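Sensor protein QseC (Escherichia coli, PDB 3JZ3) catalyses ATP-dependent histidine phosphorylation as the sensor kinase of the QseB/QseC two-component system, activates the flagella regulon and may phosphorylate QseB. Local coordinates at residues T103-S108 and T142-N147; D80-S85 and L120-L125; I76-L81 and H107-T112; D65-L70 and K192-N197. All coordinates share one frame; numbering follows the deposited sequence.

Contact 1 (T103-S108 and T142-N147); sequences TLNAHS and TLNADN
Backbone pairing makes up the tight half of this contact. Thr103 and Leu104 run parallel to Thr142 and Leu143, and N of Leu143 donates to O of Thr103 at 3.0 Å, almost along the C=O axis. Across the pair, O of Leu143 takes two donors, N of Asn105 at 2.9 Å and, weakly, N of Ala106 at 3.4 Å, because the chain turns here and presents two successive amides to one oxygen. On the leucine face, Leu104 crosses Leu143 obliquely, putting CD2 of Leu104 4.0 Å from CB of Leu143. The side chain of Leu143 has CG anti to the backbone N (chi1 175°) and is buried against Leu78, Glu79 and Leu82 of helix 78-95. Past the strands, CB of Ala106 packs 3.6 Å from N of Ala145. These two strand ends belong to the mixed five-stranded sheet of the HATPase-type ATP-binding domain, an alpha/beta sandwich in which 99-104 is an outermost strand and 138-143 its parallel neighbour. The loose side lies at the exposed Asn105 and Ala145, and around Asn105 the chemistry turns polar. Asn105 and Asn144 lie side by side with amide planes only 15° apart, and ND2 of Asn105 reaches OD1 of Asn144 at 2.7 Å, in the carbonyl plane. The amide of Asn144 extends this series of bonds, ND2 donating to OD1 of Asn147 at 2.9 Å from above that carbonyl plane, while ND2 of Asn147 bonds OD1 of Asp146.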
loop_
_atom_site.group_PDB
_atom_site.type_symbol
_atom_site.label_atom_id
_atom_site.label_comp_id
_atom_site.label_asym_id
_atom_site.label_seq_id
_atom_site.Cartn_x
_atom_site.Cartn_y
_atom_site.Cartn_z
ATOM N N THR B 103 -10.851 -3.780 -22.734
ATOM C CA THR B 103 -10.579 -3.910 -24.160
ATOM C C THR B 103 -9.097 -3.634 -24.405
ATOM O O THR B 103 -8.556 -2.638 -23.921
ATOM C CB THR B 103 -11.445 -2.931 -24.988
ATOM O OG1 THR B 103 -12.833 -3.185 -24.733
ATOM C CG2 THR B 103 -11.181 -3.083 -26.474
ATOM N N LEU B 104 -8.446 -4.521 -25.150
ATOM C CA LEU B 104 -7.032 -4.369 -25.452
ATOM C C LEU B 104 -6.824 -4.259 -26.958
ATOM O O LEU B 104 -6.863 -5.263 -27.678
ATOM C CB LEU B 104 -6.228 -5.535 -24.872
ATOM C CG LEU B 104 -6.379 -5.822 -23.372
ATOM C CD1 LEU B 104 -5.926 -7.234 -23.054
ATOM C CD2 LEU B 104 -5.618 -4.801 -22.522
ATOM N N ASN B 105 -6.623 -3.026 -27.422
ATOM C CA ASN B 105 -6.422 -2.747 -28.841
ATOM C C ASN B 105 -4.975 -2.926 -29.264
ATOM O O ASN B 105 -4.694 -3.271 -30.409
ATOM C CB ASN B 105 -6.904 -1.339 -29.187
ATOM C CG ASN B 105 -8.419 -1.222 -29.177
ATOM O OD1 ASN B 105 -9.122 -2.142 -29.587
ATOM N ND2 ASN B 105 -8.927 -0.084 -28.714
ATOM N N ALA B 106 -4.065 -2.682 -28.332
ATOM C CA ALA B 106 -2.644 -2.848 -28.576
ATOM C C ALA B 106 -2.083 -3.856 -27.590
ATOM O O ALA B 106 -2.665 -4.099 -26.531
ATOM C CB ALA B 106 -1.920 -1.515 -28.456
ATOM N N HIS B 107 -0.955 -4.453 -27.958
ATOM C CA HIS B 107 -0.325 -5.480 -27.152
ATOM C C HIS B 107 1.175 -5.247 -27.155
ATOM O O HIS B 107 1.684 -4.470 -27.973
ATOM C CB HIS B 107 -0.677 -6.860 -27.707
ATOM C CG HIS B 107 -2.141 -7.043 -27.968
ATOM N ND1 HIS B 107 -3.038 -7.386 -26.978
ATOM C CD2 HIS B 107 -2.871 -6.894 -29.100
ATOM C CE1 HIS B 107 -4.253 -7.457 -27.492
ATOM N NE2 HIS B 107 -4.179 -7.160 -28.777
ATOM N N SER B 108 1.875 -5.904 -26.232
ATOM C CA SER B 108 3.320 -5.727 -26.057
ATOM C C SER B 108 3.714 -4.253 -25.908
ATOM O O SER B 108 4.739 -3.818 -26.436
ATOM C CB SER B 108 4.095 -6.385 -27.206
ATOM O OG SER B 108 3.756 -7.757 -27.328
ATOM N N THR B 142 -9.826 0.724 -21.663
ATOM C CA THR B 142 -9.296 0.471 -22.998
ATOM C C THR B 142 -7.812 0.808 -23.079
ATOM O O THR B 142 -7.397 1.895 -22.693
ATOM C CB THR B 142 -10.062 1.290 -24.069
ATOM O OG1 THR B 142 -11.458 0.975 -24.008
ATOM C CG2 THR B 142 -9.548 0.988 -25.476
ATOM N N LEU B 143 -7.019 -0.131 -23.581
ATOM C CA LEU B 143 -5.611 0.125 -23.835
ATOM C C LEU B 143 -5.367 0.296 -25.332
ATOM O O LEU B 143 -5.637 -0.614 -26.121
ATOM C CB LEU B 143 -4.739 -1.003 -23.279
ATOM C CG LEU B 143 -3.237 -0.944 -23.572
ATOM C CD1 LEU B 143 -2.580 0.298 -22.965
ATOM C CD2 LEU B 143 -2.558 -2.218 -23.082
ATOM N N ASN B 144 -4.864 1.471 -25.701
ATOM C CA ASN B 144 -4.466 1.769 -27.073
ATOM C C ASN B 144 -2.943 1.903 -27.160
ATOM O O ASN B 144 -2.257 1.850 -26.135
ATOM C CB ASN B 144 -5.166 3.039 -27.558
ATOM C CG ASN B 144 -6.674 2.903 -27.561
ATOM O OD1 ASN B 144 -7.220 2.001 -28.196
ATOM N ND2 ASN B 144 -7.358 3.789 -26.842
ATOM N N ALA B 145 -2.421 2.067 -28.376
ATOM C CA ALA B 145 -0.967 2.142 -28.611
ATOM C C ALA B 145 -0.250 3.194 -27.758
ATOM O O ALA B 145 0.800 2.913 -27.173
ATOM C CB ALA B 145 -0.672 2.365 -30.093
ATOM N N ASP B 146 -0.830 4.390 -27.677
ATOM C CA ASP B 146 -0.196 5.514 -26.988
ATOM C C ASP B 146 -1.077 6.159 -25.911
ATOM O O ASP B 146 -0.823 7.289 -25.485
ATOM C CB ASP B 146 0.259 6.566 -28.008
ATOM C CG ASP B 146 -0.891 7.135 -28.827
ATOM O OD1 ASP B 146 -2.039 6.642 -28.706
ATOM O OD2 ASP B 146 -0.640 8.084 -29.601
ATOM N N ASN B 147 -2.112 5.438 -25.485
ATOM C CA ASN B 147 -2.998 5.890 -24.417
ATOM C C ASN B 147 -3.825 4.745 -23.849
ATOM O O ASN B 147 -4.016 3.724 -24.509
ATOM C CB ASN B 147 -3.932 7.000 -24.911
ATOM C CG ASN B 147 -4.904 6.516 -25.974
ATOM O OD1 ASN B 147 -6.040 6.144 -25.673
ATOM N ND2 ASN B 147 -4.456 6.507 -27.224
#

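Contact 2 (D80-S85 and L120-L125); sequences DLLQSS and LLVRNL
Val122 holds CG1 anti to its backbone N (chi1 171°) and CG2 anti to the carbonyl carbon, so both methyls spread toward helix 78-95. Leu81 answers with CG anti to the backbone N (chi1 180°), and Leu82 with CG beside its backbone N; these different first torsions carry the two CD2 methyls onto the same valine. The helices belong to the helical layer of the HATPase domain's alpha/beta sandwich, and helix 115-131 is the one that in this family carries the N box of the nucleotide site. Their short segments cross at -45°, with axes 9.9 Å apart at closest approach. CD2 of Leu82 meets Val122 at about a right angle, 3.7 Å from its CG1, and CD2 of Leu81 crosses obliquely to lie 3.9 Å from CG2 of Val122. Ser85, one turn after Leu81, meets the same methyl as Leu82: its OG is 3.6 Å from CG1 of Val122. That buried hydroxyl also turns back to its own helix, lying 2.9 Å from O of Leu81. Nearby, the aliphatic part of Arg123 only grazes the backbone of Ser85, while its guanidinium makes long, weak ion pairs with Asp88 and Asp127. Beneath, Phe148 of strand 147-151 packs on both Leu82 and Val122, so the valine is held between helix and sheet. Asn124 instead serves helix 42-61, where its ND2 bonds Thr52; the same ND2 donates to O of Leu120 at 2.8 Å, from above that carbonyl plane, alongside the helical bond from N of Asn124.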
loop_
_atom_site.group_PDB
_atom_site.type_symbol
_atom_site.label_atom_id
_atom_site.label_comp_id
_atom_site.label_asym_id
_atom_site.label_seq_id
_atom_site.Cartn_x
_atom_site.Cartn_y
_atom_site.Cartn_z
ATOM N N ASP B 80 -0.691 -6.126 -18.516
ATOM C CA ASP B 80 -0.674 -6.782 -17.214
ATOM C C ASP B 80 -1.136 -5.852 -16.093
ATOM O O ASP B 80 -1.929 -6.250 -15.250
ATOM C CB ASP B 80 0.729 -7.318 -16.913
ATOM C CG ASP B 80 1.257 -8.242 -18.009
ATOM O OD1 ASP B 80 0.603 -8.381 -19.069
ATOM O OD2 ASP B 80 2.341 -8.831 -17.807
ATOM N N LEU B 81 -0.641 -4.617 -16.109
ATOM C CA LEU B 81 -1.011 -3.590 -15.137
ATOM C C LEU B 81 -2.515 -3.297 -15.146
ATOM O O LEU B 81 -3.143 -3.216 -14.088
ATOM C CB LEU B 81 -0.226 -2.306 -15.415
ATOM C CG LEU B 81 -0.448 -1.081 -14.524
ATOM C CD1 LEU B 81 0.316 -1.224 -13.229
ATOM C CD2 LEU B 81 -0.025 0.186 -15.252
ATOM N N LEU B 82 -3.083 -3.135 -16.337
ATOM C CA LEU B 82 -4.505 -2.847 -16.461
ATOM C C LEU B 82 -5.351 -4.058 -16.104
ATOM O O LEU B 82 -6.311 -3.944 -15.340
ATOM C CB LEU B 82 -4.849 -2.340 -17.863
ATOM C CG LEU B 82 -4.312 -0.973 -18.292
ATOM C CD1 LEU B 82 -4.929 -0.589 -19.618
ATOM C CD2 LEU B 82 -4.593 0.102 -17.256
ATOM N N GLN B 83 -4.985 -5.216 -16.646
ATOM C CA GLN B 83 -5.695 -6.455 -16.353
ATOM C C GLN B 83 -5.675 -6.766 -14.855
ATOM O O GLN B 83 -6.713 -7.068 -14.265
ATOM C CB GLN B 83 -5.133 -7.617 -17.174
ATOM C CG GLN B 83 -5.435 -8.983 -16.577
ATOM C CD GLN B 83 -5.633 -10.061 -17.613
ATOM O OE1 GLN B 83 -5.313 -9.888 -18.794
ATOM N NE2 GLN B 83 -6.167 -11.194 -17.175
ATOM N N SER B 84 -4.492 -6.669 -14.255
ATOM C CA SER B 84 -4.308 -6.875 -12.824
ATOM C C SER B 84 -5.148 -5.908 -11.985
ATOM O O SER B 84 -5.759 -6.315 -10.994
ATOM C CB SER B 84 -2.826 -6.751 -12.463
ATOM O OG SER B 84 -2.648 -6.577 -11.071
ATOM N N SER B 85 -5.165 -4.635 -12.379
ATOM C CA SER B 85 -5.991 -3.627 -11.719
ATOM C C SER B 85 -7.475 -3.957 -11.846
ATOM O O SER B 85 -8.228 -3.833 -10.876
ATOM C CB SER B 85 -5.718 -2.239 -12.293
ATOM O OG SER B 85 -4.433 -1.785 -11.922
ATOM N N LEU B 120 -1.163 2.637 -8.599
ATOM C CA LEU B 120 -1.956 3.627 -7.861
ATOM C C LEU B 120 -2.736 4.547 -8.789
ATOM O O LEU B 120 -3.918 4.789 -8.569
ATOM C CB LEU B 120 -1.060 4.477 -6.953
ATOM C CG LEU B 120 -0.653 3.929 -5.587
ATOM C CD1 LEU B 120 0.347 4.871 -4.938
ATOM C CD2 LEU B 120 -1.870 3.729 -4.689
ATOM N N LEU B 121 -2.057 5.070 -9.809
ATOM C CA LEU B 121 -2.688 5.904 -10.829
ATOM C C LEU B 121 -3.902 5.200 -11.431
ATOM O O LEU B 121 -5.011 5.740 -11.410
ATOM C CB LEU B 121 -1.682 6.250 -11.934
ATOM C CG LEU B 121 -2.094 7.263 -13.008
ATOM C CD1 LEU B 121 -0.871 7.800 -13.723
ATOM C CD2 LEU B 121 -3.076 6.669 -14.015
ATOM N N VAL B 122 -3.686 3.993 -11.952
ATOM C CA VAL B 122 -4.737 3.253 -12.648
ATOM C C VAL B 122 -5.904 2.960 -11.711
ATOM O O VAL B 122 -7.068 3.124 -12.080
ATOM C CB VAL B 122 -4.199 1.939 -13.286
ATOM C CG1 VAL B 122 -5.341 1.093 -13.817
ATOM C CG2 VAL B 122 -3.215 2.254 -14.407
ATOM N N ARG B 123 -5.574 2.551 -10.491
ATOM C CA ARG B 123 -6.570 2.157 -9.508
ATOM C C ARG B 123 -7.460 3.319 -9.042
ATOM O O ARG B 123 -8.650 3.131 -8.801
ATOM C CB ARG B 123 -5.890 1.475 -8.325
ATOM C CG ARG B 123 -6.841 0.756 -7.404
ATOM C CD ARG B 123 -7.395 -0.519 -8.010
ATOM N NE ARG B 123 -8.352 -1.146 -7.102
ATOM C CZ ARG B 123 -8.026 -1.929 -6.076
ATOM N NH1 ARG B 123 -6.756 -2.199 -5.804
ATOM N NH2 ARG B 123 -8.979 -2.445 -5.316
ATOM N N ASN B 124 -6.881 4.510 -8.925
ATOM C CA ASN B 124 -7.646 5.717 -8.623
ATOM C C ASN B 124 -8.691 6.035 -9.686
ATOM O O ASN B 124 -9.837 6.354 -9.363
ATOM C CB ASN B 124 -6.717 6.914 -8.431
ATOM C CG ASN B 124 -6.229 7.040 -7.010
ATOM O OD1 ASN B 124 -6.952 7.511 -6.136
ATOM N ND2 ASN B 124 -4.995 6.620 -6.768
ATOM N N LEU B 125 -8.286 5.941 -10.950
ATOM C CA LEU B 125 -9.191 6.169 -12.073
ATOM C C LEU B 125 -10.298 5.123 -12.105
ATOM O O LEU B 125 -11.439 5.424 -12.462
ATOM C CB LEU B 125 -8.426 6.153 -13.396
ATOM C CG LEU B 125 -7.378 7.230 -13.675
ATOM C CD1 LEU B 125 -6.691 6.920 -14.991
ATOM C CD2 LEU B 125 -7.988 8.627 -13.697
#

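Contact 3 (I76-L81 and H107-T112); sequences IPLEDL and HSIKRT
The His107 ring is met at its edge, in plane, by OE2 of Glu79, which accepts from ND1 of His107 at 2.9 Å in an almost straight bond (176°). Alongside runs a short antiparallel ribbon of the ATP-binding domain, strands 74-77 and 110-113. The carboxylate of Glu79 stands 65° to the ring and takes both its bonds from the same face: N of Ser108 reaches OE1 of Glu79 at 3.2 Å. This grip pins the loop between strands 99-104 and 110-113, and the negative charge would tend to favour a protonated imidazole. In the ribbon, Ile76 and Arg111 form the hydrogen-bonded pair, N of Ile76 to O of Arg111 at 2.6 Å and N of Arg111 to O of Ile76 at 2.9 Å. Pro77 is the N-cap of helix 78-95, and just past the ladder, in the first turn of the helix, N of Leu78 donates to O of Ile109 at 3.0 Å. A water bridges the same junction, accepting from N of Glu79 and donating to O of Ile109. Arg111 bends at chi2 and chi3 to send NH2 to O of His194, while its CG lies 4.0 Å from CD1 of Leu78.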
loop_
_atom_site.group_PDB
_atom_site.type_symbol
_atom_site.label_atom_id
_atom_site.label_comp_id
_atom_site.label_asym_id
_atom_site.label_seq_id
_atom_site.Cartn_x
_atom_site.Cartn_y
_atom_site.Cartn_z
ATOM N N ILE B 76 7.445 -1.379 -17.925
ATOM C CA ILE B 76 6.176 -1.905 -17.437
ATOM C C ILE B 76 5.271 -2.316 -18.597
ATOM O O ILE B 76 4.915 -1.481 -19.432
ATOM C CB ILE B 76 5.442 -0.888 -16.503
ATOM C CG1 ILE B 76 6.391 -0.318 -15.433
ATOM C CG2 ILE B 76 4.196 -1.519 -15.867
ATOM C CD1 ILE B 76 7.145 -1.367 -14.603
ATOM N N PRO B 77 4.901 -3.608 -18.654
ATOM C CA PRO B 77 3.907 -4.057 -19.628
ATOM C C PRO B 77 2.515 -3.597 -19.190
ATOM O O PRO B 77 2.014 -4.027 -18.145
ATOM C CB PRO B 77 4.016 -5.590 -19.587
ATOM C CG PRO B 77 5.159 -5.912 -18.649
ATOM C CD PRO B 77 5.375 -4.710 -17.796
ATOM N N LEU B 78 1.908 -2.722 -19.985
ATOM C CA LEU B 78 0.656 -2.069 -19.605
ATOM C C LEU B 78 -0.579 -2.965 -19.651
ATOM O O LEU B 78 -1.552 -2.694 -18.944
ATOM C CB LEU B 78 0.439 -0.784 -20.411
ATOM C CG LEU B 78 1.463 0.331 -20.170
ATOM C CD1 LEU B 78 1.015 1.591 -20.861
ATOM C CD2 LEU B 78 1.698 0.606 -18.681
ATOM N N GLU B 79 -0.538 -4.021 -20.466
ATOM C CA GLU B 79 -1.599 -5.040 -20.473
ATOM C C GLU B 79 -1.790 -5.623 -19.075
ATOM O O GLU B 79 -2.895 -5.602 -18.526
ATOM C CB GLU B 79 -1.277 -6.177 -21.452
ATOM C CG GLU B 79 -1.675 -5.914 -22.890
ATOM C CD GLU B 79 -1.324 -7.074 -23.819
ATOM O OE1 GLU B 79 -0.124 -7.259 -24.143
ATOM O OE2 GLU B 79 -2.258 -7.795 -24.234
ATOM N N ASP B 80 -0.691 -6.126 -18.516
ATOM C CA ASP B 80 -0.674 -6.782 -17.214
ATOM C C ASP B 80 -1.136 -5.852 -16.093
ATOM O O ASP B 80 -1.929 -6.250 -15.250
ATOM C CB ASP B 80 0.729 -7.318 -16.913
ATOM C CG ASP B 80 1.257 -8.242 -18.009
ATOM O OD1 ASP B 80 0.603 -8.381 -19.069
ATOM O OD2 ASP B 80 2.341 -8.831 -17.807
ATOM N N LEU B 81 -0.641 -4.617 -16.109
ATOM C CA LEU B 81 -1.011 -3.590 -15.137
ATOM C C LEU B 81 -2.515 -3.297 -15.146
ATOM O O LEU B 81 -3.143 -3.216 -14.088
ATOM C CB LEU B 81 -0.226 -2.306 -15.415
ATOM C CG LEU B 81 -0.448 -1.081 -14.524
ATOM C CD1 LEU B 81 0.316 -1.224 -13.229
ATOM C CD2 LEU B 81 -0.025 0.186 -15.252
ATOM N N HIS B 107 -0.955 -4.453 -27.958
ATOM C CA HIS B 107 -0.325 -5.480 -27.152
ATOM C C HIS B 107 1.175 -5.247 -27.155
ATOM O O HIS B 107 1.684 -4.470 -27.973
ATOM C CB HIS B 107 -0.677 -6.860 -27.707
ATOM C CG HIS B 107 -2.141 -7.043 -27.968
ATOM N ND1 HIS B 107 -3.038 -7.386 -26.978
ATOM C CD2 HIS B 107 -2.871 -6.894 -29.100
ATOM C CE1 HIS B 107 -4.253 -7.457 -27.492
ATOM N NE2 HIS B 107 -4.179 -7.160 -28.777
ATOM N N SER B 108 1.875 -5.904 -26.232
ATOM C CA SER B 108 3.320 -5.727 -26.057
ATOM C C SER B 108 3.714 -4.253 -25.908
ATOM O O SER B 108 4.739 -3.818 -26.436
ATOM C CB SER B 108 4.095 -6.385 -27.206
ATOM O OG SER B 108 3.756 -7.757 -27.328
ATOM N N ILE B 109 2.885 -3.497 -25.194
ATOM C CA ILE B 109 3.147 -2.084 -24.919
ATOM C C ILE B 109 3.875 -1.951 -23.579
ATOM O O ILE B 109 3.381 -2.404 -22.545
ATOM C CB ILE B 109 1.834 -1.240 -24.922
ATOM C CG1 ILE B 109 1.063 -1.415 -26.242
ATOM C CG2 ILE B 109 2.120 0.232 -24.636
ATOM C CD1 ILE B 109 1.847 -1.073 -27.534
ATOM N N LYS B 110 5.056 -1.342 -23.614
ATOM C CA LYS B 110 5.884 -1.198 -22.421
ATOM C C LYS B 110 6.270 0.257 -22.197
ATOM O O LYS B 110 6.723 0.935 -23.121
ATOM C CB LYS B 110 7.141 -2.066 -22.514
ATOM C CG LYS B 110 6.878 -3.561 -22.634
ATOM C CD LYS B 110 8.159 -4.361 -22.440
ATOM C CE LYS B 110 7.950 -5.844 -22.711
ATOM N NZ LYS B 110 7.802 -6.136 -24.170
ATOM N N ARG B 111 6.076 0.730 -20.971
ATOM C CA ARG B 111 6.502 2.073 -20.583
ATOM C C ARG B 111 7.485 2.005 -19.426
ATOM O O ARG B 111 7.409 1.108 -18.584
ATOM C CB ARG B 111 5.305 2.944 -20.194
ATOM C CG ARG B 111 4.502 3.482 -21.372
ATOM C CD ARG B 111 5.305 4.471 -22.212
ATOM N NE ARG B 111 5.544 5.742 -21.527
ATOM C CZ ARG B 111 6.093 6.811 -22.098
ATOM N NH1 ARG B 111 6.468 6.774 -23.372
ATOM N NH2 ARG B 111 6.263 7.925 -21.396
ATOM N N THR B 112 8.412 2.955 -19.399
ATOM C CA THR B 112 9.356 3.071 -18.304
ATOM C C THR B 112 8.630 3.715 -17.132
ATOM O O THR B 112 8.055 4.798 -17.262
ATOM C CB THR B 112 10.594 3.903 -18.712
ATOM O OG1 THR B 112 11.168 3.348 -19.902
ATOM C CG2 THR B 112 11.650 3.896 -17.605
HETATM O O HOH W 1 1.762 -4.631 -22.474
#

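Contact 4 (D65-L70 and K192-N197); sequences DSLDNL and KLHGMN
Asp65 lies in the loop that follows helix 42-61, its side chain turned from the contact, and only its backbone touches: O of Asp65 lies 3.8 Å from CD1 of Leu193. Ser66 repeats this, with its O 3.7 Å from the same methyl, so one leucine branch lies against two successive carbonyls. The hydroxyl of Ser66 serves its own turn instead, OG donating to OD2 of Asp68 from above the carboxylate plane and weakly accepting from N of Asp68. Leu67 and Leu193 carry the contact between them. With CG beside its backbone N, Leu67 reaches across to Leu193 and His194: CD2 of Leu67 is 3.9 Å from CG of Leu193, and it makes a CH-pi contact over the His194 ring face, 4.0 Å from the centroid and 18° off the normal, shifted toward the NE2 side. CG of Leu67 also sits 3.7 Å from O of Leu193. The ring is held from both ends, ND1 by O of Ile190 and NE2 by N of Gln114, which would suit a proton on ND1. O of Asn69 bonds Gln57 of the second subunit, which also touches Leu70. Leu70 closes the row tip to tip, its CD1 4.2 Å from CD2 of Leu193. On the partner side, helix 186-193 ends in a Schellman motif with Gly195 as C-prime residue, N of Met196 bonding O of Ala191 and N of Gly195 O of Lys192. The loop joins helix 42-61 of the phospho-acceptor region to the ATP-binding domain: Leu117 of helix 115-131 packs on Leu70, Leu193 and His194, and strand 74-77 follows a few residues on.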
loop_
_atom_site.group_PDB
_atom_site.type_symbol
_atom_site.label_atom_id
_atom_site.label_comp_id
_atom_site.label_asym_id
_atom_site.label_seq_id
_atom_site.Cartn_x
_atom_site.Cartn_y
_atom_site.Cartn_z
ATOM N N ASP B 65 11.425 14.885 -9.539
ATOM C CA ASP B 65 11.451 15.406 -10.908
ATOM C C ASP B 65 11.321 14.317 -11.977
ATOM O O ASP B 65 10.515 14.446 -12.904
ATOM C CB ASP B 65 12.720 16.245 -11.143
ATOM C CG ASP B 65 13.995 15.535 -10.689
ATOM O OD1 ASP B 65 14.160 15.310 -9.467
ATOM O OD2 ASP B 65 14.836 15.210 -11.555
ATOM N N SER B 66 12.109 13.253 -11.842
ATOM C CA SER B 66 12.151 12.187 -12.839
ATOM C C SER B 66 12.199 10.801 -12.199
ATOM O O SER B 66 12.263 10.669 -10.977
ATOM C CB SER B 66 13.359 12.381 -13.761
ATOM O OG SER B 66 14.570 12.138 -13.066
ATOM N N LEU B 67 12.181 9.775 -13.047
ATOM C CA LEU B 67 12.257 8.384 -12.610
ATOM C C LEU B 67 13.704 7.908 -12.454
ATOM O O LEU B 67 13.949 6.762 -12.071
ATOM C CB LEU B 67 11.530 7.479 -13.613
ATOM C CG LEU B 67 10.062 7.757 -13.961
ATOM C CD1 LEU B 67 9.675 7.005 -15.222
ATOM C CD2 LEU B 67 9.135 7.392 -12.812
ATOM N N ASP B 68 14.650 8.801 -12.741
ATOM C CA ASP B 68 16.070 8.452 -12.846
ATOM C C ASP B 68 16.674 7.746 -11.631
ATOM O O ASP B 68 17.498 6.843 -11.790
ATOM C CB ASP B 68 16.900 9.689 -13.208
ATOM C CG ASP B 68 16.732 10.100 -14.661
ATOM O OD1 ASP B 68 16.701 9.210 -15.541
ATOM O OD2 ASP B 68 16.637 11.318 -14.925
ATOM N N ASN B 69 16.263 8.150 -10.430
ATOM C CA ASN B 69 16.809 7.562 -9.205
ATOM C C ASN B 69 15.819 6.771 -8.339
ATOM O O ASN B 69 16.195 6.245 -7.285
ATOM C CB ASN B 69 17.540 8.626 -8.379
ATOM C CG ASN B 69 18.939 8.908 -8.903
ATOM O OD1 ASN B 69 19.790 8.017 -8.949
ATOM N ND2 ASN B 69 19.181 10.152 -9.301
ATOM N N LEU B 70 14.567 6.679 -8.789
ATOM C CA LEU B 70 13.541 5.919 -8.075
ATOM C C LEU B 70 13.848 4.434 -8.029
ATOM O O LEU B 70 14.314 3.860 -9.014
ATOM C CB LEU B 70 12.165 6.117 -8.710
ATOM C CG LEU B 70 11.191 7.124 -8.106
ATOM C CD1 LEU B 70 9.917 7.126 -8.925
ATOM C CD2 LEU B 70 10.893 6.809 -6.647
ATOM N N LYS B 192 2.626 12.914 -14.819
ATOM C CA LYS B 192 3.649 13.900 -15.185
ATOM C C LYS B 192 5.052 13.375 -14.912
ATOM O O LYS B 192 5.968 13.600 -15.700
ATOM C CB LYS B 192 3.423 15.223 -14.445
ATOM N N LEU B 193 5.204 12.665 -13.799
ATOM C CA LEU B 193 6.470 12.034 -13.445
ATOM C C LEU B 193 6.890 10.990 -14.487
ATOM O O LEU B 193 8.078 10.822 -14.756
ATOM C CB LEU B 193 6.368 11.408 -12.050
ATOM C CG LEU B 193 7.555 10.661 -11.436
ATOM C CD1 LEU B 193 8.704 11.605 -11.106
ATOM C CD2 LEU B 193 7.107 9.920 -10.191
ATOM N N HIS B 194 5.906 10.310 -15.074
ATOM C CA HIS B 194 6.148 9.269 -16.076
ATOM C C HIS B 194 6.159 9.794 -17.514
ATOM O O HIS B 194 6.200 9.010 -18.466
ATOM C CB HIS B 194 5.091 8.173 -15.949
ATOM C CG HIS B 194 5.249 7.324 -14.731
ATOM N ND1 HIS B 194 4.755 7.691 -13.499
ATOM C CD2 HIS B 194 5.851 6.125 -14.555
ATOM C CE1 HIS B 194 5.044 6.754 -12.615
ATOM N NE2 HIS B 194 5.710 5.793 -13.230
ATOM N N GLY B 195 6.116 11.115 -17.671
ATOM C CA GLY B 195 6.065 11.734 -18.996
ATOM C C GLY B 195 4.739 11.494 -19.696
ATOM O O GLY B 195 4.685 11.396 -20.923
HETATM N N MSE B 196 3.671 11.400 -18.909
HETATM C CA MSE B 196 2.339 11.127 -19.429
HETATM C C MSE B 196 1.439 12.329 -19.204
HETATM O O MSE B 196 1.661 13.120 -18.288
HETATM C CB MSE B 196 1.726 9.896 -18.749
HETATM C CG MSE B 196 2.466 8.589 -18.992
HETATM SE SE MSE B 196 1.738 7.109 -17.931
HETATM C CE MSE B 196 2.974 5.701 -18.490
ATOM N N ASN B 197 0.424 12.454 -20.049
ATOM C CA ASN B 197 -0.588 13.490 -19.919
ATOM C C ASN B 197 -1.895 12.832 -19.518
ATOM O O ASN B 197 -2.190 11.717 -19.945
ATOM C CB ASN B 197 -0.753 14.221 -21.259
ATOM C CG ASN B 197 -1.674 15.433 -21.174
ATOM O OD1 ASN B 197 -2.870 15.311 -20.903
ATOM N ND2 ASN B 197 -1.120 16.610 -21.437
#

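How the contacts relate
Contact 2 is the core of the set, its centre about 4 Å from the centre of the chain, and is held mainly by apolar side chains, with the Ser85 hydroxyl against the valine; contact 1 is a surface contact built on backbone pairing and amide links. Contact 3 lies between them in burial and mixes ladder bonds, a carboxylate grip and a water. It shares helix 78-95 with contact 2 and residues His107 and Ser108 with contact 1. Leu143 joins all three, packing CB on CD1 of Leu82 and CD2 on the backbone of Leu78 and Glu79. Contact 4, partly buried and largely apolar, brackets the other three along the chain and touches contact 3 alone, through Arg111 and Thr112.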